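Local coordinates for UPF0311 protein RPA1785 (Rhodopseudomonas palustris, PDB 3C5O), which is of unknown function but is a beta-barrel protein of the UPF0311 (DUF3237) family, at the interface of chains A and B and the interface of chains A and C. Sequence-based numbering; all coordinates share one arbitrary frame. Chains: chain A/B/C, UPF0311 protein RPA1785.

Contact 1: the interface of chains A and B. Residues chain A 9, 116, 137, 139, 152; chain B 5-7, 155.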
loop_
_atom_site.group_PDB
_atom_site.type_symbol
_atom_site.label_atom_id
_atom_site.label_comp_id
_atom_site.label_asym_id
_atom_site.label_seq_id
_atom_site.Cartn_x
_atom_site.Cartn_y
_atom_site.Cartn_z
ATOM N N THR A 9 -4.893 5.670 -25.748
ATOM C CA THR A 9 -5.355 6.434 -24.594
ATOM C C THR A 9 -6.214 7.574 -25.082
ATOM O O THR A 9 -6.148 7.922 -26.240
ATOM C CB THR A 9 -4.174 7.053 -23.750
ATOM O OG1 THR A 9 -3.415 7.947 -24.580
ATOM C CG2 THR A 9 -3.282 5.973 -23.179
ATOM N N ARG A 116 4.578 12.362 -14.522
ATOM C CA ARG A 116 3.506 11.484 -14.951
ATOM C C ARG A 116 3.079 10.684 -13.743
ATOM O O ARG A 116 3.885 10.393 -12.866
ATOM C CB ARG A 116 3.922 10.560 -16.120
ATOM C CG ARG A 116 4.661 11.232 -17.301
ATOM C CD ARG A 116 3.787 12.003 -18.307
ATOM N NE ARG A 116 4.639 12.591 -19.357
ATOM C CZ ARG A 116 5.218 13.791 -19.308
ATOM N NH1 ARG A 116 5.047 14.593 -18.276
ATOM N NH2 ARG A 116 5.956 14.212 -20.314
ATOM N N VAL A 137 -3.772 7.438 -16.752
ATOM C CA VAL A 137 -2.431 7.981 -16.617
ATOM C C VAL A 137 -2.596 9.497 -16.571
ATOM O O VAL A 137 -3.371 10.056 -17.353
ATOM C CB VAL A 137 -1.560 7.631 -17.836
ATOM C CG1 VAL A 137 -0.182 8.242 -17.699
ATOM C CG2 VAL A 137 -1.426 6.135 -18.020
ATOM N N SER A 139 -0.622 13.320 -16.864
ATOM C CA SER A 139 0.548 14.088 -17.273
ATOM C C SER A 139 0.382 15.431 -16.603
ATOM O O SER A 139 -0.604 16.129 -16.847
ATOM C CB SER A 139 0.604 14.251 -18.793
ATOM O OG SER A 139 1.793 14.895 -19.205
ATOM N N HIS A 152 -5.704 10.891 -18.719
ATOM C CA HIS A 152 -5.948 10.139 -19.930
ATOM C C HIS A 152 -6.382 8.756 -19.543
ATOM O O HIS A 152 -5.739 8.099 -18.720
ATOM C CB HIS A 152 -4.684 10.069 -20.750
ATOM C CG HIS A 152 -4.137 11.415 -21.103
ATOM N ND1 HIS A 152 -4.298 11.975 -22.349
ATOM C CD2 HIS A 152 -3.474 12.335 -20.360
ATOM C CE1 HIS A 152 -3.729 13.169 -22.370
ATOM N NE2 HIS A 152 -3.229 13.413 -21.173
ATOM N N PRO B 5 -5.033 18.240 -24.525
ATOM C CA PRO B 5 -3.800 17.607 -24.045
ATOM C C PRO B 5 -3.522 16.238 -24.676
ATOM O O PRO B 5 -4.456 15.504 -24.977
ATOM C CB PRO B 5 -4.039 17.488 -22.536
ATOM C CG PRO B 5 -4.925 18.641 -22.229
ATOM C CD PRO B 5 -5.876 18.688 -23.399
ATOM N N THR B 6 -2.238 15.927 -24.876
ATOM C CA THR B 6 -1.795 14.707 -25.572
ATOM C C THR B 6 -0.920 13.835 -24.672
ATOM O O THR B 6 -0.194 14.346 -23.815
ATOM C CB THR B 6 -0.989 15.012 -26.898
ATOM O OG1 THR B 6 0.364 15.389 -26.579
ATOM C CG2 THR B 6 -1.644 16.124 -27.735
ATOM N N LEU B 7 -0.993 12.518 -24.861
ATOM C CA LEU B 7 -0.090 11.608 -24.140
ATOM C C LEU B 7 0.604 10.685 -25.122
ATOM O O LEU B 7 -0.035 10.089 -25.982
ATOM C CB LEU B 7 -0.842 10.780 -23.092
ATOM C CG LEU B 7 0.038 10.000 -22.095
ATOM C CD1 LEU B 7 0.521 10.898 -20.948
ATOM C CD2 LEU B 7 -0.724 8.776 -21.567
ATOM N N LEU B 155 5.779 8.466 -21.931
ATOM C CA LEU B 155 6.667 9.536 -22.297
ATOM C C LEU B 155 6.087 10.875 -21.844
ATOM O O LEU B 155 6.811 11.887 -21.866
ATOM C CB LEU B 155 6.875 9.517 -23.821
ATOM C CG LEU B 155 8.059 8.824 -24.508
ATOM C CD1 LEU B 155 8.817 7.805 -23.664
ATOM C CD2 LEU B 155 7.639 8.226 -25.861
HETATM O O HOH W 1 2.410 14.290 -21.969
HETATM O O HOH W 2 -1.393 7.623 -25.980
HETATM O O HOH W 3 -1.373 15.529 -21.479
#
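The main-chain oxygen of B:Thr6 is gripped by two waters, each passing the contact to a different chain A side chain. One lies 2.9 Å from B:Thr6 O and is also bonded to A:His152 NE2; the other, at 3.2 Å from the same B:Thr6 O, continues to the hydroxyl A:Ser139 OG. A third water joins A:Thr9 OG1 to the carbonyl oxygen of B:Leu7, so the consecutive carbonyls of B:Thr6 and B:Leu7 are both tied to chain A through water. Between these bridges, B:Leu7 supplies the apolar core. Its CB stands over the centre of the A:His152 imidazole face, 3.7 Å from the ring centroid, a CH-pi contact. Chi1 (-169°) puts CG anti to the backbone N, and chi2 (82°) turns the two methyls to their partners: CD2 meets A:Val137 CG1 at 3.9 Å, crossing at about a right angle, while CD1 meets A:Ser139 CB at 4.0 Å. A direct hydrogen bond runs from A:Arg116 NH2 to B:Leu155 O, 2.9 Å long and 147° at the hydrogen; it uses a carbonyl lone pair and stays near the guanidinium plane. A:Ser139 OG lies above one face of that guanidinium, toward its rim, and may help fix its rotation. In the fold, the chain A groups come from strands 9-19, 114-122, 136-142 and 146-154 of the barrel, whereas chain B contributes loop residues preceding strand 9-19 and following strand 146-154.

Contact 2: the interface of chains A and C. Residues chain A 53, 55-56, 73-74, 85; chain C 23, 35, 37, 56-57, 59.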
loop_
_atom_site.group_PDB
_atom_site.type_symbol
_atom_site.label_atom_id
_atom_site.label_comp_id
_atom_site.label_asym_id
_atom_site.label_seq_id
_atom_site.Cartn_x
_atom_site.Cartn_y
_atom_site.Cartn_z
ATOM N N LEU A 53 -12.058 19.035 -3.369
ATOM C CA LEU A 53 -12.430 19.367 -2.004
ATOM C C LEU A 53 -11.207 19.825 -1.193
ATOM O O LEU A 53 -10.090 19.420 -1.481
ATOM C CB LEU A 53 -13.192 18.217 -1.341
ATOM C CG LEU A 53 -14.424 17.780 -2.153
ATOM C CD1 LEU A 53 -15.030 16.483 -1.664
ATOM C CD2 LEU A 53 -15.460 18.850 -2.144
ATOM N N PHE A 55 -9.179 19.359 1.310
ATOM C CA PHE A 55 -8.472 18.526 2.285
ATOM C C PHE A 55 -7.623 17.517 1.552
ATOM O O PHE A 55 -7.723 17.367 0.332
ATOM C CB PHE A 55 -9.447 17.832 3.252
ATOM C CG PHE A 55 -10.475 16.961 2.558
ATOM C CD1 PHE A 55 -10.127 15.702 2.064
ATOM C CD2 PHE A 55 -11.778 17.398 2.408
ATOM C CE1 PHE A 55 -11.055 14.902 1.402
ATOM C CE2 PHE A 55 -12.730 16.599 1.761
ATOM C CZ PHE A 55 -12.368 15.349 1.251
ATOM N N GLY A 56 -6.788 16.800 2.284
ATOM C CA GLY A 56 -5.929 15.847 1.642
ATOM C C GLY A 56 -4.557 16.439 1.516
ATOM O O GLY A 56 -4.335 17.594 1.856
ATOM N N LYS A 73 -3.562 11.898 -1.937
ATOM C CA LYS A 73 -4.885 11.355 -1.667
ATOM C C LYS A 73 -5.822 12.509 -1.367
ATOM O O LYS A 73 -5.613 13.246 -0.408
ATOM C CB LYS A 73 -4.850 10.354 -0.516
ATOM C CG LYS A 73 -4.055 9.123 -0.852
ATOM C CD LYS A 73 -3.709 8.300 0.367
ATOM C CE LYS A 73 -3.077 6.996 -0.097
ATOM N NZ LYS A 73 -3.608 5.800 0.620
ATOM N N TYR A 74 -6.831 12.684 -2.216
ATOM C CA TYR A 74 -7.785 13.785 -2.069
ATOM C C TYR A 74 -9.134 13.426 -2.715
ATOM O O TYR A 74 -9.373 12.264 -3.032
ATOM C CB TYR A 74 -7.213 15.073 -2.653
ATOM C CG TYR A 74 -6.743 14.968 -4.087
ATOM C CD1 TYR A 74 -7.552 15.384 -5.143
ATOM C CD2 TYR A 74 -5.491 14.471 -4.392
ATOM C CE1 TYR A 74 -7.117 15.297 -6.447
ATOM C CE2 TYR A 74 -5.050 14.388 -5.691
ATOM C CZ TYR A 74 -5.860 14.806 -6.704
ATOM O OH TYR A 74 -5.398 14.703 -8.002
ATOM N N TYR A 85 -13.159 9.966 -4.788
ATOM C CA TYR A 85 -11.910 9.815 -4.093
ATOM C C TYR A 85 -10.771 9.524 -5.089
ATOM O O TYR A 85 -10.905 8.634 -5.945
ATOM C CB TYR A 85 -12.057 8.658 -3.095
ATOM C CG TYR A 85 -10.776 8.158 -2.490
ATOM C CD1 TYR A 85 -9.917 9.019 -1.791
ATOM C CD2 TYR A 85 -10.415 6.823 -2.606
ATOM C CE1 TYR A 85 -8.733 8.567 -1.239
ATOM C CE2 TYR A 85 -9.235 6.357 -2.052
ATOM C CZ TYR A 85 -8.402 7.231 -1.369
ATOM O OH TYR A 85 -7.235 6.756 -0.805
ATOM N N THR C 23 -16.976 13.425 4.305
ATOM C CA THR C 23 -17.269 13.393 2.870
ATOM C C THR C 23 -17.404 11.941 2.460
ATOM O O THR C 23 -16.538 11.118 2.748
ATOM C CB THR C 23 -16.107 13.991 2.071
ATOM O OG1 THR C 23 -16.017 15.392 2.356
ATOM C CG2 THR C 23 -16.305 13.792 0.554
ATOM N N ILE C 35 -14.394 10.023 3.826
ATOM C CA ILE C 35 -13.158 10.738 4.156
ATOM C C ILE C 35 -13.416 11.790 5.227
ATOM O O ILE C 35 -14.366 12.577 5.122
ATOM C CB ILE C 35 -12.499 11.386 2.935
ATOM C CG1 ILE C 35 -12.321 10.366 1.816
ATOM C CG2 ILE C 35 -11.131 11.946 3.326
ATOM C CD1 ILE C 35 -12.266 10.959 0.451
ATOM N N PRO C 37 -11.592 14.798 7.346
ATOM C CA PRO C 37 -10.444 15.689 7.412
ATOM C C PRO C 37 -9.894 15.824 8.831
ATOM O O PRO C 37 -10.654 15.856 9.786
ATOM C CB PRO C 37 -11.024 17.020 6.949
ATOM C CG PRO C 37 -12.234 16.649 6.178
ATOM C CD PRO C 37 -12.798 15.533 6.964
ATOM N N GLY C 56 -4.384 16.714 6.298
ATOM C CA GLY C 56 -4.507 15.273 6.337
ATOM C C GLY C 56 -5.958 14.841 6.460
ATOM O O GLY C 56 -6.874 15.673 6.502
ATOM N N ALA C 57 -6.156 13.537 6.529
ATOM C CA ALA C 57 -7.501 12.987 6.540
ATOM C C ALA C 57 -7.437 11.529 6.914
ATOM O O ALA C 57 -6.378 10.907 6.792
ATOM C CB ALA C 57 -8.158 13.148 5.158
ATOM N N PHE C 59 -8.957 8.179 5.544
ATOM C CA PHE C 59 -9.641 7.582 4.403
ATOM C C PHE C 59 -10.197 6.241 4.825
ATOM O O PHE C 59 -9.457 5.333 5.212
ATOM C CB PHE C 59 -8.652 7.465 3.251
ATOM C CG PHE C 59 -7.967 8.760 2.938
ATOM C CD1 PHE C 59 -8.516 9.634 1.999
ATOM C CD2 PHE C 59 -6.797 9.126 3.606
ATOM C CE1 PHE C 59 -7.912 10.843 1.706
ATOM C CE2 PHE C 59 -6.160 10.363 3.323
ATOM C CZ PHE C 59 -6.736 11.214 2.361
HETATM O O HOH W 4 -6.062 18.419 4.682
#
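The phenyl ring of A:Phe55 presents one face to C:Pro37 and C:Ile35, which both lie on the same side of its plane. This is a two-fold interface between barrels of the DUF3237 family, and the packing in this patch is mainly apolar, with no direct hydrogen bond between the groups described. C:Pro37 CG stands above the plane, offset past the CG/CD2 rim, 3.9 Å from A:Phe55 CD2, and C:Ile35 CG2 approaches beyond the rim, 3.5 Å from A:Phe55 CE1. At the far end of the ring, C:Thr23 OG1 stands 3.6 Å from A:Phe55 CE2. A second flat group, C:Phe59, has A:Lys73 CB above its plane, near the CZ tip, with 3.5 Å from A:Lys73 CB to C:Phe59 CZ. A:Tyr85 comes to the same side: its CE1 meets C:Phe59 CD1 at 3.4 Å, rim carbon to rim carbon, the ring planes inclined by about 38°, which is not a parallel stack.

Torsions place the rings. A:Phe55 is directed to chain C with CG in the crowded position between the backbone N and the carbonyl carbon (chi1 58°), and A:Tyr85 with CG anti to the backbone N (chi1 167°). C:Ile35 spreads its branches: CG2 goes to A:Phe55, and CD1 reaches A:Tyr85 CD1 at 3.8 Å. Farther along, A:Leu53 CD1 and C:Thr23 CG2 meet tip to tip. A water bridges the twin glycines, 3.0 Å from A:Gly56 N and 2.9 Å from C:Gly56 N; these nearly equal bonds from equivalent amides fit a position close to the two-fold axis.

Contact 1 and contact 2 lie about 25 Å apart, measured between the centres of their C-alpha atoms, and use separate residues of chain A. Contact 1 draws on strands 9-19, 114-122, 136-142 and 146-154 against the N-terminal and C-terminal segments of chain B; contact 2 draws on strands 68-78 and 83-93 and the loop before strand 57-62, facing strands 23-27, 32-45 and 57-62 of chain C. Chain A can therefore hold two neighbours at once. Because both interfaces are two-fold, their combination is consistent with the deposited four-copy assembly, although the structure alone does not show that this tetramer forms in the cell.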